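Local coordinates for BILBO1_N domain-containing protein (Trypanosoma brucei equiperdum, PDB 7A1I) that is of unknown function but carries at its N-terminal end a ubiquitin-like domain of the BILBO1 family, probably used for protein-protein contacts, at residues 13-18 with 50-55; 6-11 with 33-38. All coordinates share one frame; numbering follows the deposited sequence.

Contact 1: 13-18 with 50-55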
ATOM      1  N   ASP A  13      -3.044   2.198   6.991  1.00 37.46           N
ATOM      2  CA  ASP A  13      -3.203   2.857   8.283  1.00 39.57           C
ATOM      3  C   ASP A  13      -2.537   2.058   9.399  1.00 40.54           C
ATOM      4  O   ASP A  13      -2.709   0.843   9.501  1.00 40.73           O
ATOM      5  CB  ASP A  13      -4.690   3.044   8.589  1.00 41.56           C
ATOM      6  CG  ASP A  13      -4.939   3.836   9.865  1.00 46.71           C
ATOM      7  OD1 ASP A  13      -5.113   5.071   9.773  1.00 47.82           O
ATOM      8  OD2 ASP A  13      -4.987   3.219  10.957  1.00 46.49           O
ATOM      9  N   CYS A  14      -1.797   2.748  10.258  1.00 41.79           N
ATOM     10  CA  CYS A  14      -1.158   2.144  11.423  1.00 43.46           C
ATOM     11  C   CYS A  14      -1.475   3.036  12.621  1.00 49.61           C
ATOM     12  O   CYS A  14      -0.889   4.116  12.786  1.00 49.82           O
ATOM     13  CB  CYS A  14       0.340   1.973  11.212  1.00 42.48           C
ATOM     14  SG  CYS A  14       1.152   1.107  12.572  1.00 53.93           S
ATOM     15  N   ASP A  15      -2.452   2.585  13.412  1.00 58.16           N
ATOM     16  CA  ASP A  15      -2.892   3.248  14.638  1.00 62.62           C
ATOM     17  C   ASP A  15      -3.194   4.725  14.410  1.00 62.07           C
ATOM     18  O   ASP A  15      -2.871   5.586  15.234  1.00 62.14           O
ATOM     19  CB  ASP A  15      -1.859   3.058  15.743  1.00 53.50           C
ATOM     20  CG  ASP A  15      -1.996   1.713  16.431  1.00 55.22           C
ATOM     21  OD1 ASP A  15      -2.876   0.926  16.013  1.00 54.77           O
ATOM     22  OD2 ASP A  15      -1.231   1.436  17.379  1.00 57.41           O
ATOM     23  N   GLY A  16      -3.844   5.015  13.284  1.00 54.05           N
ATOM     24  CA  GLY A  16      -4.270   6.355  12.943  1.00 51.99           C
ATOM     25  C   GLY A  16      -3.347   7.103  12.004  1.00 51.44           C
ATOM     26  O   GLY A  16      -3.794   8.052  11.353  1.00 54.79           O
ATOM     27  N   GLU A  17      -2.083   6.701  11.907  1.00 47.31           N
ATOM     28  CA  GLU A  17      -1.108   7.349  11.036  1.00 45.79           C
ATOM     29  C   GLU A  17      -0.951   6.572   9.732  1.00 42.72           C
ATOM     30  O   GLU A  17      -1.070   5.349   9.704  1.00 42.19           O
ATOM     31  CB  GLU A  17       0.247   7.465  11.737  1.00 50.66           C
ATOM     32  CG  GLU A  17       0.223   8.319  13.004  1.00 58.90           C
ATOM     33  CD  GLU A  17       1.570   8.336  13.709  1.00 62.40           C
ATOM     34  OE1 GLU A  17       2.598   8.526  13.022  1.00 56.10           O
ATOM     35  OE2 GLU A  17       1.600   8.135  14.943  1.00 69.00           O
ATOM     36  N   LYS A  18      -0.700   7.272   8.636  1.00 41.80           N
ATOM     37  CA  LYS A  18      -0.514   6.577   7.360  1.00 42.18           C
ATOM     38  C   LYS A  18       0.953   6.198   7.172  1.00 38.31           C
ATOM     39  O   LYS A  18       1.845   7.013   7.430  1.00 40.08           O
ATOM     40  CB  LYS A  18      -1.006   7.418   6.180  1.00 40.30           C
ATOM     41  CG  LYS A  18      -2.404   7.988   6.381  1.00 43.60           C
ATOM     42  CD  LYS A  18      -3.436   6.899   6.634  1.00 40.81           C
ATOM     43  CE  LYS A  18      -4.767   7.517   7.067  1.00 46.34           C
ATOM     44  NZ  LYS A  18      -5.848   6.505   7.270  1.00 48.77           N
ATOM     45  N   LYS A  50       6.969  -1.934  15.327  1.00 54.06           N
ATOM     46  CA  LYS A  50       6.366  -0.863  16.115  1.00 51.84           C
ATOM     47  C   LYS A  50       5.741  -1.355  17.414  1.00 52.59           C
ATOM     48  O   LYS A  50       5.275  -0.533  18.210  1.00 57.26           O
ATOM     49  CB  LYS A  50       5.310  -0.137  15.268  1.00 49.14           C
ATOM     50  CG  LYS A  50       5.894   0.579  14.063  1.00 51.83           C
ATOM     51  CD  LYS A  50       6.991   1.542  14.525  1.00 60.27           C
ATOM     52  CE  LYS A  50       8.146   1.609  13.526  1.00 69.99           C
ATOM     53  NZ  LYS A  50       9.181   2.606  13.930  1.00 71.15           N
ATOM     54  N   GLY A  51       5.762  -2.661  17.669  1.00 56.29           N
ATOM     55  CA  GLY A  51       5.198  -3.231  18.875  1.00 56.79           C
ATOM     56  C   GLY A  51       3.725  -3.550  18.795  1.00 57.70           C
ATOM     57  O   GLY A  51       3.101  -3.803  19.831  1.00 59.60           O
ATOM     58  N   ILE A  52       3.155  -3.570  17.610  1.00 53.17           N
ATOM     59  CA  ILE A  52       1.745  -3.886  17.434  1.00 54.41           C
ATOM     60  C   ILE A  52       1.607  -5.397  17.359  1.00 57.08           C
ATOM     61  O   ILE A  52       2.321  -6.060  16.599  1.00 58.03           O
ATOM     62  CB  ILE A  52       1.193  -3.206  16.174  1.00 54.40           C
ATOM     63  CG1 ILE A  52       1.195  -1.701  16.380  1.00 52.83           C
ATOM     64  CG2 ILE A  52      -0.216  -3.698  15.862  1.00 61.61           C
ATOM     65  CD1 ILE A  52       1.917  -0.954  15.298  1.00 56.33           C
ATOM     66  N   SER A  53       0.719  -5.949  18.185  1.00 57.68           N
ATOM     67  CA  SER A  53       0.567  -7.396  18.287  1.00 66.47           C
ATOM     68  C   SER A  53      -0.409  -7.971  17.267  1.00 66.96           C
ATOM     69  O   SER A  53      -0.287  -9.148  16.903  1.00 73.74           O
ATOM     70  CB  SER A  53       0.115  -7.772  19.697  1.00 63.21           C
ATOM     71  OG  SER A  53      -0.877  -6.866  20.144  1.00 67.09           O
ATOM     72  N   ARG A  54      -1.391  -7.192  16.818  1.00 59.27           N
ATOM     73  CA  ARG A  54      -2.360  -7.715  15.865  1.00 58.00           C
ATOM     74  C   ARG A  54      -1.726  -7.878  14.486  1.00 52.21           C
ATOM     75  O   ARG A  54      -0.780  -7.177  14.119  1.00 50.11           O
ATOM     76  CB  ARG A  54      -3.586  -6.811  15.776  1.00 61.35           C
ATOM     77  CG  ARG A  54      -3.345  -5.505  15.063  1.00 60.41           C
ATOM     78  CD  ARG A  54      -4.569  -4.595  15.141  1.00 56.85           C
ATOM     79  NE  ARG A  54      -4.313  -3.312  14.492  1.00 58.72           N
ATOM     80  CZ  ARG A  54      -3.858  -2.239  15.130  1.00 62.72           C
ATOM     81  NH1 ARG A  54      -3.617  -2.297  16.434  1.00 68.43           N
ATOM     82  NH2 ARG A  54      -3.639  -1.112  14.463  1.00 60.73           N
ATOM     83  N   ALA A  55      -2.251  -8.825  13.727  1.00 46.89           N
ATOM     84  CA  ALA A  55      -1.745  -9.089  12.389  1.00 47.42           C
ATOM     85  C   ALA A  55      -2.274  -8.062  11.392  1.00 44.57           C
ATOM     86  O   ALA A  55      -3.343  -7.476  11.579  1.00 43.44           O
ATOM     87  CB  ALA A  55      -2.142 -10.495  11.939  1.00 57.66           C
TER
HETATM   88  O   HOH W   1      -4.670   1.066  12.247  1.00 39.36           O
HETATM   89  O   HOH W   2      -1.877  -0.748  18.902  1.00 45.65           O
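D15 OD1 takes both terminal nitrogens of R54, in a salt bridge whose main arm is R54 NH2 to D15 OD1, 2.7 Å and nearly straight at 169°. R54 NH1 reaches the same D15 OD1 only weakly, at 3.3 Å. The carboxylate plane is turned 32° from the guanidinium plane, and OD1 alone meets the guanidinium, at its edge; OD2 accepts from a water that R54 NH1 reaches weakly. The straight run of R54 from CG to NE carries the guanidinium across to D15, and I52 CG2 lies over one of its faces near the rim. A second water accepts from D15 N, at 2.9 Å. Beside the charged pair, C14 SG packs on I52 CD1, 3.5 Å away. D13 OD2 receives G16 N at 3.2 Å, an Asx motif that braces the type I' turn from C14 to E17. This tight hairpin turn joins strands 6-14 and 17-25; the opposing segment leaves helix 32-50 through a Schellman motif at G51, and F47 of that helix touches both C14 and I52.

Contact 2: 6-11 with 33-38; sequences ISICVA and SRLLNY
Segment 6-11 of strand 6-14 passes under the first turns of helix 32-50, the backbones coming nearest at I8 and L35, whose CA atoms lie 8.6 Å apart. Within 33-38, L35 alone touches the strand segment. Its CG stands anti to the backbone N (chi1 173°), which extends the two methyls down to the strand. The L35 CD1 methyl meets V10 CG2 end on, at 3.7 Å. CD1 also lies 4.1 Å from I8 CG2, while the other branch, L35 CD2, touches I8 CG2 at 4.0 Å; the leucine and isoleucine side chains run askew to each other. I8 offers CG2, the methyl beside its carbonyl carbon, whereas V10 offers CG2, which sits beside its backbone N. The CA–CB bond of C9, between them, points away from the helix, as the alternation of a strand leads one to expect. All three touching residues are buried and the contact is purely apolar. F43, farther along the helix, and L88 of strand 84-89 also pack on V10, and L80 touches L35. A helix lying across a mixed sheet, with the first strand central and parallel to strand 84-89, is the beta-grasp arrangement of ubiquitin-like domains.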
ATOM      1  N   ILE A   6      10.169  -0.513 -12.245  1.00 69.76           N
ATOM      2  CA  ILE A   6       8.853   0.051 -11.962  1.00 70.23           C
ATOM      3  C   ILE A   6       8.722   0.235 -10.455  1.00 58.85           C
ATOM      4  O   ILE A   6       8.954  -0.706  -9.689  1.00 59.27           O
ATOM      5  CB  ILE A   6       7.734  -0.848 -12.519  1.00 66.39           C
ATOM      6  CG1 ILE A   6       7.739  -0.809 -14.048  1.00 82.20           C
ATOM      7  CG2 ILE A   6       6.378  -0.417 -11.992  1.00 63.54           C
ATOM      8  CD1 ILE A   6       6.711  -1.725 -14.692  1.00 84.46           C
ATOM      9  N   SER A   7       8.373   1.446 -10.027  1.00 53.37           N
ATOM     10  CA  SER A   7       8.230   1.752  -8.606  1.00 60.12           C
ATOM     11  C   SER A   7       6.752   1.843  -8.225  1.00 49.18           C
ATOM     12  O   SER A   7       6.032   2.716  -8.719  1.00 50.73           O
ATOM     13  CB  SER A   7       8.956   3.058  -8.276  1.00 53.41           C
ATOM     14  OG  SER A   7       8.450   3.643  -7.088  1.00 75.21           O
ATOM     15  N   ILE A   8       6.308   0.976  -7.317  1.00 41.02           N
ATOM     16  CA  ILE A   8       4.944   1.021  -6.798  1.00 38.08           C
ATOM     17  C   ILE A   8       5.018   1.361  -5.310  1.00 38.31           C
ATOM     18  O   ILE A   8       5.766   0.721  -4.561  1.00 36.74           O
ATOM     19  CB  ILE A   8       4.201  -0.313  -6.993  1.00 39.78           C
ATOM     20  CG1 ILE A   8       4.296  -0.834  -8.444  1.00 46.22           C
ATOM     21  CG2 ILE A   8       2.742  -0.171  -6.535  1.00 38.40           C
ATOM     22  CD1 ILE A   8       3.400  -0.122  -9.430  1.00 47.80           C
ATOM     23  N   CYS A   9       4.264   2.373  -4.885  1.00 38.89           N
ATOM     24  CA  CYS A   9       4.112   2.674  -3.470  1.00 36.45           C
ATOM     25  C   CYS A   9       2.799   2.104  -2.959  1.00 36.06           C
ATOM     26  O   CYS A   9       1.796   2.067  -3.684  1.00 37.73           O
ATOM     27  CB  CYS A   9       4.150   4.174  -3.189  1.00 37.44           C
ATOM     28  SG  CYS A   9       5.714   4.962  -3.539  1.00 47.19           S
ATOM     29  N   VAL A  10       2.828   1.641  -1.713  1.00 32.57           N
ATOM     30  CA  VAL A  10       1.709   0.975  -1.062  1.00 32.88           C
ATOM     31  C   VAL A  10       1.575   1.576   0.326  1.00 33.25           C
ATOM     32  O   VAL A  10       2.555   1.604   1.080  1.00 35.12           O
ATOM     33  CB  VAL A  10       1.918  -0.536  -0.961  1.00 31.89           C
ATOM     34  CG1 VAL A  10       0.702  -1.186  -0.345  1.00 35.27           C
ATOM     35  CG2 VAL A  10       2.191  -1.118  -2.381  1.00 34.06           C
ATOM     36  N   ALA A  11       0.394   2.106   0.648  1.00 30.95           N
ATOM     37  CA  ALA A  11       0.210   2.753   1.953  1.00 33.36           C
ATOM     38  C   ALA A  11      -0.949   2.085   2.681  1.00 33.00           C
ATOM     39  O   ALA A  11      -1.748   1.356   2.077  1.00 32.77           O
ATOM     40  CB  ALA A  11      -0.027   4.265   1.815  1.00 33.29           C
ATOM     41  N   SER A  33      -1.566  -9.742  -7.277  1.00 39.46           N
ATOM     42  CA  SER A  33      -1.498 -10.689  -6.170  1.00 43.99           C
ATOM     43  C   SER A  33      -0.111 -10.709  -5.538  1.00 42.44           C
ATOM     44  O   SER A  33       0.016 -10.770  -4.305  1.00 38.30           O
ATOM     45  CB  SER A  33      -1.890 -12.078  -6.639  1.00 44.01           C
ATOM     46  OG  SER A  33      -0.850 -12.623  -7.423  1.00 57.75           O
ATOM     47  N   ARG A  34       0.937 -10.632  -6.364  1.00 43.15           N
ATOM     48  CA  ARG A  34       2.296 -10.566  -5.837  1.00 41.97           C
ATOM     49  C   ARG A  34       2.508  -9.307  -5.007  1.00 40.67           C
ATOM     50  O   ARG A  34       3.102  -9.359  -3.923  1.00 38.91           O
ATOM     51  CB  ARG A  34       3.303 -10.609  -6.985  1.00 45.60           C
ATOM     52  CG  ARG A  34       4.726 -10.924  -6.522  1.00 60.95           C
ATOM     53  CD  ARG A  34       4.877 -12.404  -6.164  1.00 67.96           C
ATOM     54  NE  ARG A  34       4.721 -13.256  -7.343  1.00 80.33           N
ATOM     55  CZ  ARG A  34       4.642 -14.583  -7.310  1.00 75.47           C
ATOM     56  NH1 ARG A  34       4.701 -15.228  -6.153  1.00 78.72           N
ATOM     57  NH2 ARG A  34       4.493 -15.264  -8.440  1.00 79.00           N
ATOM     58  N   LEU A  35       2.059  -8.163  -5.520  1.00 47.44           N
ATOM     59  CA  LEU A  35       2.166  -6.911  -4.780  1.00 42.11           C
ATOM     60  C   LEU A  35       1.447  -6.992  -3.438  1.00 37.53           C
ATOM     61  O   LEU A  35       1.931  -6.462  -2.420  1.00 35.85           O
ATOM     62  CB  LEU A  35       1.605  -5.772  -5.634  1.00 43.65           C
ATOM     63  CG  LEU A  35       1.521  -4.436  -4.898  1.00 40.66           C
ATOM     64  CD1 LEU A  35       2.934  -3.870  -4.670  1.00 42.03           C
ATOM     65  CD2 LEU A  35       0.667  -3.493  -5.714  1.00 40.53           C
ATOM     66  N   LEU A  36       0.291  -7.651  -3.405  1.00 37.19           N
ATOM     67  CA  LEU A  36      -0.449  -7.784  -2.151  1.00 36.25           C
ATOM     68  C   LEU A  36       0.264  -8.701  -1.161  1.00 37.99           C
ATOM     69  O   LEU A  36       0.265  -8.430   0.050  1.00 35.55           O
ATOM     70  CB  LEU A  36      -1.873  -8.281  -2.429  1.00 36.80           C
ATOM     71  CG  LEU A  36      -2.778  -7.263  -3.140  1.00 37.57           C
ATOM     72  CD1 LEU A  36      -4.159  -7.854  -3.426  1.00 36.83           C
ATOM     73  CD2 LEU A  36      -2.891  -5.927  -2.396  1.00 38.53           C
ATOM     74  N   ASN A  37       0.869  -9.790  -1.643  1.00 36.11           N
ATOM     75  CA  ASN A  37       1.615 -10.681  -0.748  1.00 36.42           C
ATOM     76  C   ASN A  37       2.863  -9.994  -0.187  1.00 39.54           C
ATOM     77  O   ASN A  37       3.160 -10.117   1.011  1.00 39.55           O
ATOM     78  CB  ASN A  37       2.015 -11.982  -1.473  1.00 37.67           C
ATOM     79  CG  ASN A  37       0.809 -12.834  -1.872  1.00 40.65           C
ATOM     80  OD1 ASN A  37      -0.270 -12.729  -1.284  1.00 45.54           O
ATOM     81  ND2 ASN A  37       0.987 -13.668  -2.881  1.00 46.45           N
ATOM     82  N   TYR A  38       3.617  -9.282  -1.040  1.00 36.68           N
ATOM     83  CA  TYR A  38       4.768  -8.507  -0.564  1.00 41.77           C
ATOM     84  C   TYR A  38       4.338  -7.468   0.472  1.00 38.87           C
ATOM     85  O   TYR A  38       4.996  -7.301   1.512  1.00 36.16           O
ATOM     86  CB  TYR A  38       5.469  -7.808  -1.733  1.00 41.67           C
ATOM     87  CG  TYR A  38       6.314  -8.695  -2.630  1.00 44.70           C
ATOM     88  CD1 TYR A  38       6.880  -8.189  -3.792  1.00 55.03           C
ATOM     89  CD2 TYR A  38       6.536 -10.030  -2.324  1.00 51.05           C
ATOM     90  CE1 TYR A  38       7.656  -8.985  -4.623  1.00 61.87           C
ATOM     91  CE2 TYR A  38       7.309 -10.837  -3.147  1.00 62.03           C
ATOM     92  CZ  TYR A  38       7.866 -10.309  -4.295  1.00 64.87           C
ATOM     93  OH  TYR A  38       8.630 -11.109  -5.112  1.00 84.46           O
TER

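In the fold
Both contacts join strand 6-14, or the turn at its end, to helix 32-50 or the loop after it, and their centres are about 19 Å apart. Contact 2 lies about 6 Å from the centre of the chain, where the helix starts across the sheet; contact 1 lies about 14 Å out, where the strand turns into its hairpin and the helix ends. The apolar core thus gives way to a charged, watered edge. Along the chain the four segments alternate. The side chain of C14 in contact 1 is about 4 Å from a bound hexane-1,6-diol, probably a crystallisation additive, and sodium ions lie about 8 Å from the I8 side chain and about 12 Å from that of R54.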